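Local structure of endoglucanase (Clostridium thermocellum, 2YIK) at residues A[296-300]-A[343-347]; A[303-309]-A[347-353]; A[252-256]-A[282-286]. The protein probably hydrolyses internal beta-1,4-glucosidic bonds of cellulose, as a family 9 glycoside hydrolase of the clostridial cellulose-degrading machinery. All coordinates share one frame. Residue numbers count along the deposited sequence, not the author numbering.

In the fold
Following the chain from the N terminus, contact 3 comes first: 252-256 on helix 238-257 meets 282-286 on the next helix, 279-293, closing a connection of 25 residues. The N-terminal part of helix 296-305 then enters contact 1, and its C-terminal end, with the turn after it, contact 2; their partners lie on helix 342-350 and, for contact 2, also just after it. These two contacts close connections of 42 and 37 residues, both containing helix 322-336; they cross, their segments alternating, and share Tyr347. Contact 3 precedes both in series. Helix 296-305 links the whole set, since His297 reaches Glu256 and Tyr305 packs on Tyr282, all within the family 9 catalytic domain.

Contact 1 of 3, residues A[296-300]-A[343-347]; sequences EHYLD and FEDRY. With CA (calcium ion), chain B.
Arg346 forks between two carboxylates one helical turn apart. Its NH2 donates to Glu296 OE1 at 2.7 Å and to Asp300 OD1 at 2.9 Å, the latter nearly straight at 166°, while NH1 donates to Glu296 OE1 at 2.7 Å; both acids lie at the edge of the guanidinium, close to its plane. Segments 296-300 and 343-347 are helical, their axes 11.9 Å apart at closest approach and their N-to-C directions 54° apart. This wide gap suits the long arginine, with chi1 m, chi2 t and chi3 p. Glu296 (m, m) bends its end inward, and its OE2 is hydrogen-bonded to Tyr290 OH. The nearest CA pairs are Leu299-Phe343 at 9.0 Å and Asp300-Tyr347 at 8.0 Å. Beside the charges, Leu299 (t, p) lays CD2 over the face of the Phe343 ring, 3.9 Å from its centroid, a CH-pi contact; Leu299 CD2 lies 3.8 Å from Arg346 NH1. On the same helix, Glu344 chelates calcium through OE1 and OE2, each 2.7 Å away, with water 1 at 2.6 Å and Asn333, Asp337 and Ser340 completing the site. One arginine shared by two acids leaves the salt-bridge network formally negative, beside buried apolar packing that joins helices 296-305 and 342-350.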
loop_
_atom_site.group_PDB
_atom_site.type_symbol
_atom_site.label_atom_id
_atom_site.label_comp_id
_atom_site.label_asym_id
_atom_site.label_seq_id
_atom_site.Cartn_x
_atom_site.Cartn_y
_atom_site.Cartn_z
ATOM N N GLU A 296 -13.355 21.484 7.049
ATOM C CA GLU A 296 -13.776 21.756 5.700
ATOM C C GLU A 296 -12.666 22.097 4.717
ATOM O O GLU A 296 -12.824 21.908 3.511
ATOM C CB GLU A 296 -14.819 22.869 5.701
ATOM C CG GLU A 296 -16.162 22.472 6.318
ATOM C CD GLU A 296 -16.811 21.273 5.623
ATOM O OE1 GLU A 296 -16.685 21.156 4.383
ATOM O OE2 GLU A 296 -17.464 20.451 6.315
ATOM N N HIS A 297 -11.553 22.610 5.224
ATOM C CA HIS A 297 -10.430 22.975 4.370
ATOM C C HIS A 297 -9.935 21.781 3.547
ATOM O O HIS A 297 -9.592 21.921 2.371
ATOM C CB HIS A 297 -9.282 23.516 5.223
ATOM C CG HIS A 297 -8.011 23.712 4.463
ATOM N ND1 HIS A 297 -7.859 24.684 3.495
ATOM C CD2 HIS A 297 -6.835 23.041 4.504
ATOM C CE1 HIS A 297 -6.650 24.603 2.977
ATOM N NE2 HIS A 297 -6.007 23.613 3.570
ATOM N N TYR A 298 -9.892 20.610 4.175
ATOM C CA TYR A 298 -9.436 19.410 3.493
ATOM C C TYR A 298 -10.390 19.000 2.389
ATOM O O TYR A 298 -9.955 18.593 1.310
ATOM C CB TYR A 298 -9.260 18.267 4.492
ATOM C CG TYR A 298 -8.135 18.531 5.458
ATOM C CD1 TYR A 298 -6.840 18.754 4.994
ATOM C CD2 TYR A 298 -8.363 18.579 6.834
ATOM C CE1 TYR A 298 -5.795 19.025 5.874
ATOM C CE2 TYR A 298 -7.329 18.845 7.724
ATOM C CZ TYR A 298 -6.047 19.067 7.238
ATOM O OH TYR A 298 -5.028 19.328 8.119
ATOM N N LEU A 299 -11.688 19.109 2.647
ATOM C CA LEU A 299 -12.659 18.746 1.629
ATOM C C LEU A 299 -12.541 19.725 0.464
ATOM O O LEU A 299 -12.697 19.337 -0.697
ATOM C CB LEU A 299 -14.078 18.774 2.193
ATOM C CG LEU A 299 -15.123 18.090 1.301
ATOM C CD1 LEU A 299 -14.791 16.595 1.138
ATOM C CD2 LEU A 299 -16.506 18.271 1.929
ATOM N N ASP A 300 -12.257 20.993 0.776
ATOM C CA ASP A 300 -12.100 22.015 -0.258
ATOM C C ASP A 300 -10.878 21.704 -1.118
ATOM O O ASP A 300 -10.882 21.940 -2.325
ATOM C CB ASP A 300 -11.918 23.411 0.352
ATOM C CG ASP A 300 -13.202 23.974 0.936
ATOM O OD1 ASP A 300 -14.295 23.571 0.494
ATOM O OD2 ASP A 300 -13.115 24.843 1.831
ATOM N N PHE A 343 -22.461 19.058 -0.918
ATOM C CA PHE A 343 -21.125 18.605 -1.305
ATOM C C PHE A 343 -20.990 18.535 -2.827
ATOM O O PHE A 343 -19.972 18.937 -3.385
ATOM C CB PHE A 343 -20.818 17.230 -0.690
ATOM C CG PHE A 343 -20.508 17.262 0.794
ATOM C CD1 PHE A 343 -20.789 18.388 1.570
ATOM C CD2 PHE A 343 -19.965 16.138 1.420
ATOM C CE1 PHE A 343 -20.537 18.390 2.952
ATOM C CE2 PHE A 343 -19.710 16.127 2.796
ATOM C CZ PHE A 343 -19.996 17.255 3.564
ATOM N N GLU A 344 -22.020 18.027 -3.496
ATOM C CA GLU A 344 -21.986 17.923 -4.950
ATOM C C GLU A 344 -21.854 19.299 -5.601
ATOM O O GLU A 344 -21.045 19.493 -6.510
ATOM C CB GLU A 344 -23.249 17.236 -5.490
ATOM C CG GLU A 344 -23.359 15.757 -5.170
ATOM C CD GLU A 344 -23.865 15.513 -3.775
ATOM O OE1 GLU A 344 -23.999 16.500 -3.013
ATOM O OE2 GLU A 344 -24.121 14.342 -3.438
ATOM N N ASP A 345 -22.653 20.252 -5.137
ATOM C CA ASP A 345 -22.607 21.591 -5.697
ATOM C C ASP A 345 -21.314 22.315 -5.357
ATOM O O ASP A 345 -20.833 23.122 -6.151
ATOM C CB ASP A 345 -23.825 22.399 -5.244
ATOM C CG ASP A 345 -25.113 21.867 -5.835
ATOM O OD1 ASP A 345 -25.036 21.119 -6.839
ATOM O OD2 ASP A 345 -26.201 22.198 -5.309
ATOM N N ARG A 346 -20.752 22.030 -4.186
ATOM C CA ARG A 346 -19.484 22.639 -3.788
ATOM C C ARG A 346 -18.392 22.078 -4.696
ATOM O O ARG A 346 -17.499 22.804 -5.149
ATOM C CB ARG A 346 -19.156 22.317 -2.323
ATOM C CG ARG A 346 -19.807 23.255 -1.293
ATOM C CD ARG A 346 -19.582 22.753 0.137
ATOM N NE ARG A 346 -18.168 22.709 0.522
ATOM C CZ ARG A 346 -17.706 22.091 1.609
ATOM N NH1 ARG A 346 -18.544 21.461 2.422
ATOM N NH2 ARG A 346 -16.405 22.099 1.885
ATOM N N TYR A 347 -18.463 20.778 -4.968
ATOM C CA TYR A 347 -17.470 20.161 -5.837
ATOM C C TYR A 347 -17.542 20.734 -7.258
ATOM O O TYR A 347 -16.512 20.999 -7.880
ATOM C CB TYR A 347 -17.643 18.641 -5.880
ATOM C CG TYR A 347 -16.780 18.012 -6.953
ATOM C CD1 TYR A 347 -15.393 18.172 -6.941
ATOM C CD2 TYR A 347 -17.356 17.338 -8.030
ATOM C CE1 TYR A 347 -14.602 17.684 -7.979
ATOM C CE2 TYR A 347 -16.576 16.845 -9.074
ATOM C CZ TYR A 347 -15.198 17.025 -9.043
ATOM O OH TYR A 347 -14.432 16.558 -10.082
HETATM CA CA CA B . -24.847 15.046 -0.951
HETATM O O HOH W 1 -26.192 12.849 -1.499
#

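Contact 2 of 3, residues A[303-309]-A[347-353]; sequences FKYYDYY and YKRASNK
An aromatic cluster of Phe303, Tyr306 and Tyr347 lies where helices 296-305 and 342-350 both end, and the turns that follow add to the contact. Segment 303-309 is helical to Tyr305 and leaves helical phi/psi at Tyr306 (-59/121); segment 347-353 is helical to Ala350 and leaves at Ser351. The backbones come close, with CA to CA 5.1 Å for both Phe303-Tyr347 and Lys304-Ala350, which the small Ala350 permits: its CB is 3.7 Å from Phe303 CB. Tyr347 (chi1 t) points its ring edge at the face of Phe303 (chi1 m) in an offset edge-to-face pair, centroids 5.5 Å apart and planes at 62°, while Tyr347 CB makes a CH-pi contact over the same ring, 3.8 Å from the Phe303 centroid. Tyr306 (chi1 t) brings CD2 over a face of Tyr347, 3.7 Å from CE1. A tyrosine suits this position because its hydroxyl also serves the turn: Tyr347 OH donates to Tyr306 O at 2.6 Å and accepts from Lys353 NZ at 3.0 Å. The same NZ donates to Ser351 OG at 2.9 Å and to water 2 at 2.8 Å; that water accepts from Tyr308 N at 3.1 Å. Ser351 OG (chi1 p) donates back to Tyr347 O at 2.9 Å. Asp307 OD1 accepts from Tyr309 N at 3.1 Å, an Asx turn. Farther out, Tyr308 OH is hydrogen-bonded to Asp360 N and Tyr309 OH to Glu357 OE2, while helix 322-336, through Trp322, Ala326 and Leu329, and Pro364 of helix 363-373 pack against Tyr306.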
loop_
_atom_site.group_PDB
_atom_site.type_symbol
_atom_site.label_atom_id
_atom_site.label_comp_id
_atom_site.label_asym_id
_atom_site.label_seq_id
_atom_site.Cartn_x
_atom_site.Cartn_y
_atom_site.Cartn_z
ATOM N N PHE A 303 -11.826 18.695 -3.356
ATOM C CA PHE A 303 -12.697 19.119 -4.441
ATOM C C PHE A 303 -11.967 19.935 -5.500
ATOM O O PHE A 303 -12.321 19.884 -6.670
ATOM C CB PHE A 303 -13.888 19.924 -3.902
ATOM C CG PHE A 303 -14.916 19.090 -3.171
ATOM C CD1 PHE A 303 -14.878 17.697 -3.220
ATOM C CD2 PHE A 303 -15.951 19.703 -2.469
ATOM C CE1 PHE A 303 -15.857 16.923 -2.589
ATOM C CE2 PHE A 303 -16.936 18.942 -1.835
ATOM C CZ PHE A 303 -16.889 17.548 -1.894
ATOM N N LYS A 304 -10.942 20.674 -5.089
ATOM C CA LYS A 304 -10.166 21.497 -6.015
ATOM C C LYS A 304 -9.422 20.672 -7.077
ATOM O O LYS A 304 -9.303 21.093 -8.225
ATOM C CB LYS A 304 -9.156 22.349 -5.231
ATOM C CG LYS A 304 -8.368 23.371 -6.062
ATOM C CD LYS A 304 -7.494 24.284 -5.172
ATOM C CE LYS A 304 -8.330 25.006 -4.104
ATOM N NZ LYS A 304 -7.533 25.921 -3.197
ATOM N N TYR A 305 -8.944 19.490 -6.705
ATOM C CA TYR A 305 -8.183 18.677 -7.644
ATOM C C TYR A 305 -8.803 17.346 -8.062
ATOM O O TYR A 305 -8.289 16.691 -8.963
ATOM C CB TYR A 305 -6.784 18.429 -7.074
ATOM C CG TYR A 305 -6.006 19.700 -6.796
ATOM C CD1 TYR A 305 -5.422 20.430 -7.835
ATOM C CD2 TYR A 305 -5.867 20.181 -5.493
ATOM C CE1 TYR A 305 -4.714 21.611 -7.581
ATOM C CE2 TYR A 305 -5.163 21.356 -5.225
ATOM C CZ TYR A 305 -4.589 22.066 -6.272
ATOM O OH TYR A 305 -3.890 23.224 -6.010
ATOM N N TYR A 306 -9.903 16.957 -7.428
ATOM C CA TYR A 306 -10.566 15.697 -7.746
ATOM C C TYR A 306 -11.028 15.578 -9.201
ATOM O O TYR A 306 -11.825 16.385 -9.684
ATOM C CB TYR A 306 -11.762 15.478 -6.809
ATOM C CG TYR A 306 -12.543 14.195 -7.057
ATOM C CD1 TYR A 306 -11.884 12.975 -7.245
ATOM C CD2 TYR A 306 -13.942 14.192 -7.060
ATOM C CE1 TYR A 306 -12.601 11.783 -7.431
ATOM C CE2 TYR A 306 -14.670 13.004 -7.244
ATOM C CZ TYR A 306 -13.990 11.804 -7.431
ATOM O OH TYR A 306 -14.687 10.626 -7.638
ATOM N N ASP A 307 -10.515 14.562 -9.890
ATOM C CA ASP A 307 -10.866 14.293 -11.285
ATOM C C ASP A 307 -12.004 13.271 -11.253
ATOM O O ASP A 307 -11.774 12.069 -11.137
ATOM C CB ASP A 307 -9.645 13.722 -12.028
ATOM C CG ASP A 307 -9.903 13.500 -13.521
ATOM O OD1 ASP A 307 -11.064 13.651 -13.965
ATOM O OD2 ASP A 307 -8.939 13.164 -14.247
ATOM N N TYR A 308 -13.232 13.769 -11.339
ATOM C CA TYR A 308 -14.431 12.932 -11.302
ATOM C C TYR A 308 -14.452 11.910 -12.431
ATOM O O TYR A 308 -15.115 10.882 -12.331
ATOM C CB TYR A 308 -15.668 13.833 -11.396
ATOM C CG TYR A 308 -17.009 13.147 -11.242
ATOM C CD1 TYR A 308 -17.486 12.768 -9.987
ATOM C CD2 TYR A 308 -17.824 12.921 -12.353
ATOM C CE1 TYR A 308 -18.746 12.190 -9.842
ATOM C CE2 TYR A 308 -19.078 12.344 -12.221
ATOM C CZ TYR A 308 -19.534 11.983 -10.963
ATOM O OH TYR A 308 -20.785 11.434 -10.819
ATOM N N TYR A 309 -13.721 12.201 -13.501
ATOM C CA TYR A 309 -13.678 11.325 -14.669
ATOM C C TYR A 309 -12.633 10.216 -14.600
ATOM O O TYR A 309 -12.659 9.292 -15.403
ATOM C CB TYR A 309 -13.446 12.170 -15.933
ATOM C CG TYR A 309 -14.424 13.320 -16.042
ATOM C CD1 TYR A 309 -15.802 13.089 -16.004
ATOM C CD2 TYR A 309 -13.977 14.647 -16.104
ATOM C CE1 TYR A 309 -16.723 14.151 -16.016
ATOM C CE2 TYR A 309 -14.887 15.718 -16.112
ATOM C CZ TYR A 309 -16.259 15.463 -16.064
ATOM O OH TYR A 309 -17.157 16.517 -16.040
ATOM N N TYR A 347 -18.463 20.778 -4.968
ATOM C CA TYR A 347 -17.470 20.161 -5.837
ATOM C C TYR A 347 -17.542 20.734 -7.258
ATOM O O TYR A 347 -16.512 20.999 -7.880
ATOM C CB TYR A 347 -17.643 18.641 -5.880
ATOM C CG TYR A 347 -16.780 18.012 -6.953
ATOM C CD1 TYR A 347 -15.393 18.172 -6.941
ATOM C CD2 TYR A 347 -17.356 17.338 -8.030
ATOM C CE1 TYR A 347 -14.602 17.684 -7.979
ATOM C CE2 TYR A 347 -16.576 16.845 -9.074
ATOM C CZ TYR A 347 -15.198 17.025 -9.043
ATOM O OH TYR A 347 -14.432 16.558 -10.082
ATOM N N LYS A 348 -18.752 20.926 -7.775
ATOM C CA LYS A 348 -18.901 21.486 -9.115
ATOM C C LYS A 348 -18.291 22.885 -9.177
ATOM O O LYS A 348 -17.588 23.221 -10.132
ATOM C CB LYS A 348 -20.371 21.542 -9.516
ATOM C CG LYS A 348 -20.987 20.180 -9.759
ATOM C CD LYS A 348 -22.457 20.309 -10.107
ATOM C CE LYS A 348 -23.312 19.495 -9.162
ATOM N NZ LYS A 348 -24.746 19.493 -9.534
ATOM N N ARG A 349 -18.557 23.697 -8.156
ATOM C CA ARG A 349 -18.013 25.051 -8.113
ATOM C C ARG A 349 -16.491 25.006 -8.054
ATOM O O ARG A 349 -15.813 25.788 -8.712
ATOM C CB ARG A 349 -18.556 25.823 -6.895
ATOM C CG ARG A 349 -19.917 26.495 -7.119
ATOM C CD ARG A 349 -20.286 27.436 -5.959
ATOM N NE ARG A 349 -20.640 26.702 -4.744
ATOM C CZ ARG A 349 -21.834 26.156 -4.518
ATOM N NH1 ARG A 349 -22.813 26.284 -5.410
ATOM N NH2 ARG A 349 -22.056 25.500 -3.388
ATOM N N ALA A 350 -15.962 24.066 -7.277
ATOM C CA ALA A 350 -14.518 23.917 -7.099
ATOM C C ALA A 350 -13.743 23.421 -8.321
ATOM O O ALA A 350 -12.591 23.793 -8.518
ATOM C CB ALA A 350 -14.249 22.986 -5.918
ATOM N N SER A 351 -14.364 22.574 -9.133
ATOM C CA SER A 351 -13.700 22.017 -10.312
ATOM C C SER A 351 -14.304 22.610 -11.577
ATOM O O SER A 351 -14.203 22.030 -12.655
ATOM C CB SER A 351 -13.884 20.495 -10.328
ATOM O OG SER A 351 -15.264 20.158 -10.371
ATOM N N ASN A 352 -14.902 23.787 -11.412
ATOM C CA ASN A 352 -15.619 24.537 -12.443
ATOM C C ASN A 352 -16.372 23.755 -13.513
ATOM O O ASN A 352 -16.042 23.751 -14.703
ATOM C CB ASN A 352 -14.753 25.645 -13.073
ATOM C CG ASN A 352 -13.468 25.139 -13.658
ATOM O OD1 ASN A 352 -13.467 24.435 -14.668
ATOM N ND2 ASN A 352 -12.348 25.505 -13.030
ATOM N N LYS A 353 -17.422 23.107 -13.022
ATOM C CA LYS A 353 -18.364 22.332 -13.802
ATOM C C LYS A 353 -19.639 23.156 -13.661
ATOM O O LYS A 353 -19.762 23.951 -12.722
ATOM C CB LYS A 353 -18.598 20.961 -13.166
ATOM C CG LYS A 353 -17.442 19.989 -13.284
ATOM C CD LYS A 353 -17.765 18.674 -12.588
ATOM C CE LYS A 353 -16.697 17.626 -12.869
ATOM N NZ LYS A 353 -15.349 18.123 -12.498
HETATM O O HOH W 2 -13.203 16.458 -12.937
#

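Contact 3 of 3, residues A[252-256]-A[282-286]; sequences FDFAE and YCWAA
Buried aromatic packing joins helices 238-257 and 279-293 through segments 252-256 and 282-286, with no hydrogen bond between them. The axes approach to 11.1 Å, and the two segments run roughly antiparallel, with a signed crossing angle of -141°. The nearest CA pairs are Phe252-Ala285 at 7.3 Å and Ala255-Tyr282 at 7.8 Å, so large residues face small ones. Phe252 and Tyr282, both with chi1 t, span the gap as an offset stack, their centroids 4.7 Å apart, planes at 29°, and Phe252 CZ 3.5 Å from Tyr282 CZ. Alanines suit the positions beside the rings: Phe252 CD1 is 3.9 Å from Ala285 CB and Phe252 CE1 3.7 Å from Ala286 CB, while Ala255 CB is 4.1 Å from Tyr282 CE1. Such antiparallel helix pairing accords with the alpha-helical (alpha/alpha)6 barrel of family 9 catalytic domains. Helix 296-305 packs alongside: Tyr298 meets Phe252 edge-to-face, and Glu256 OE1 is hydrogen-bonded to His297 NE2. Phenylalanine suits a buried site because it has no polar group to satisfy, and the hydroxyl of Tyr282, 3.2 Å from Glu256 CG at its OH, finds its hydrogen-bond partner in Glu301 OE1. Ala255 also touches Ile219 and Ser220 of helix 216-233.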
loop_
_atom_site.group_PDB
_atom_site.type_symbol
_atom_site.label_atom_id
_atom_site.label_comp_id
_atom_site.label_asym_id
_atom_site.label_seq_id
_atom_site.Cartn_x
_atom_site.Cartn_y
_atom_site.Cartn_z
ATOM N N PHE A 252 0.717 16.905 4.941
ATOM C CA PHE A 252 -0.224 17.479 3.982
ATOM C C PHE A 252 0.008 18.975 3.817
ATOM O O PHE A 252 -0.078 19.499 2.705
ATOM C CB PHE A 252 -1.679 17.259 4.402
ATOM C CG PHE A 252 -2.679 17.697 3.356
ATOM C CD1 PHE A 252 -3.062 16.831 2.330
ATOM C CD2 PHE A 252 -3.206 18.989 3.373
ATOM C CE1 PHE A 252 -3.955 17.248 1.332
ATOM C CE2 PHE A 252 -4.096 19.415 2.383
ATOM C CZ PHE A 252 -4.471 18.541 1.360
ATOM N N ASP A 253 0.297 19.663 4.918
ATOM C CA ASP A 253 0.535 21.099 4.858
ATOM C C ASP A 253 1.786 21.410 4.042
ATOM O O ASP A 253 1.848 22.415 3.335
ATOM C CB ASP A 253 0.684 21.680 6.263
ATOM C CG ASP A 253 0.548 23.186 6.272
ATOM O OD1 ASP A 253 -0.510 23.680 5.826
ATOM O OD2 ASP A 253 1.486 23.880 6.710
ATOM N N PHE A 254 2.780 20.541 4.153
ATOM C CA PHE A 254 4.022 20.689 3.415
ATOM C C PHE A 254 3.695 20.522 1.924
ATOM O O PHE A 254 4.162 21.289 1.089
ATOM C CB PHE A 254 5.018 19.621 3.886
ATOM C CG PHE A 254 6.313 19.586 3.114
ATOM C CD1 PHE A 254 6.395 18.891 1.907
ATOM C CD2 PHE A 254 7.455 20.220 3.602
ATOM C CE1 PHE A 254 7.603 18.809 1.198
ATOM C CE2 PHE A 254 8.673 20.146 2.902
ATOM C CZ PHE A 254 8.743 19.441 1.694
ATOM N N ALA A 255 2.881 19.522 1.598
ATOM C CA ALA A 255 2.503 19.284 0.203
ATOM C C ALA A 255 1.678 20.450 -0.330
ATOM O O ALA A 255 1.881 20.909 -1.449
ATOM C CB ALA A 255 1.705 17.971 0.076
ATOM N N GLU A 256 0.751 20.934 0.486
ATOM C CA GLU A 256 -0.116 22.038 0.092
ATOM C C GLU A 256 0.636 23.345 -0.146
ATOM O O GLU A 256 0.468 23.989 -1.174
ATOM C CB GLU A 256 -1.182 22.271 1.161
ATOM C CG GLU A 256 -2.178 23.351 0.801
ATOM C CD GLU A 256 -3.159 23.633 1.914
ATOM O OE1 GLU A 256 -3.434 22.723 2.719
ATOM O OE2 GLU A 256 -3.672 24.765 1.976
ATOM N N TYR A 282 -2.741 13.481 -3.513
ATOM C CA TYR A 282 -3.090 14.692 -2.780
ATOM C C TYR A 282 -4.556 14.612 -2.343
ATOM O O TYR A 282 -4.876 14.839 -1.176
ATOM C CB TYR A 282 -2.861 15.918 -3.674
ATOM C CG TYR A 282 -2.954 17.250 -2.961
ATOM C CD1 TYR A 282 -1.892 17.734 -2.193
ATOM C CD2 TYR A 282 -4.114 18.022 -3.044
ATOM C CE1 TYR A 282 -1.984 18.958 -1.526
ATOM C CE2 TYR A 282 -4.219 19.243 -2.383
ATOM C CZ TYR A 282 -3.153 19.706 -1.624
ATOM O OH TYR A 282 -3.268 20.902 -0.955
ATOM N N CYS A 283 -5.440 14.269 -3.280
ATOM C CA CYS A 283 -6.869 14.160 -2.987
ATOM C C CYS A 283 -7.181 13.011 -2.026
ATOM O O CYS A 283 -8.058 13.130 -1.175
ATOM C CB CYS A 283 -7.667 14.000 -4.287
ATOM S SG CYS A 283 -7.663 15.503 -5.298
ATOM N N TRP A 284 -6.444 11.914 -2.173
ATOM C CA TRP A 284 -6.562 10.724 -1.327
ATOM C C TRP A 284 -6.265 11.125 0.134
ATOM O O TRP A 284 -7.027 10.803 1.039
ATOM C CB TRP A 284 -5.565 9.680 -1.860
ATOM C CG TRP A 284 -5.273 8.425 -1.062
ATOM C CD1 TRP A 284 -4.041 8.026 -0.631
ATOM C CD2 TRP A 284 -6.155 7.320 -0.797
ATOM N NE1 TRP A 284 -4.088 6.749 -0.137
ATOM C CE2 TRP A 284 -5.373 6.285 -0.232
ATOM C CE3 TRP A 284 -7.522 7.091 -1.005
ATOM C CZ2 TRP A 284 -5.910 5.050 0.146
ATOM C CZ3 TRP A 284 -8.061 5.855 -0.631
ATOM C CH2 TRP A 284 -7.250 4.850 -0.070
ATOM N N ALA A 285 -5.166 11.841 0.345
ATOM C CA ALA A 285 -4.791 12.304 1.682
ATOM C C ALA A 285 -5.837 13.291 2.212
ATOM O O ALA A 285 -6.268 13.200 3.364
ATOM C CB ALA A 285 -3.426 12.971 1.641
ATOM N N ALA A 286 -6.241 14.231 1.361
ATOM C CA ALA A 286 -7.224 15.241 1.739
ATOM C C ALA A 286 -8.540 14.608 2.178
ATOM O O ALA A 286 -9.119 15.008 3.189
ATOM C CB ALA A 286 -7.467 16.206 0.573
#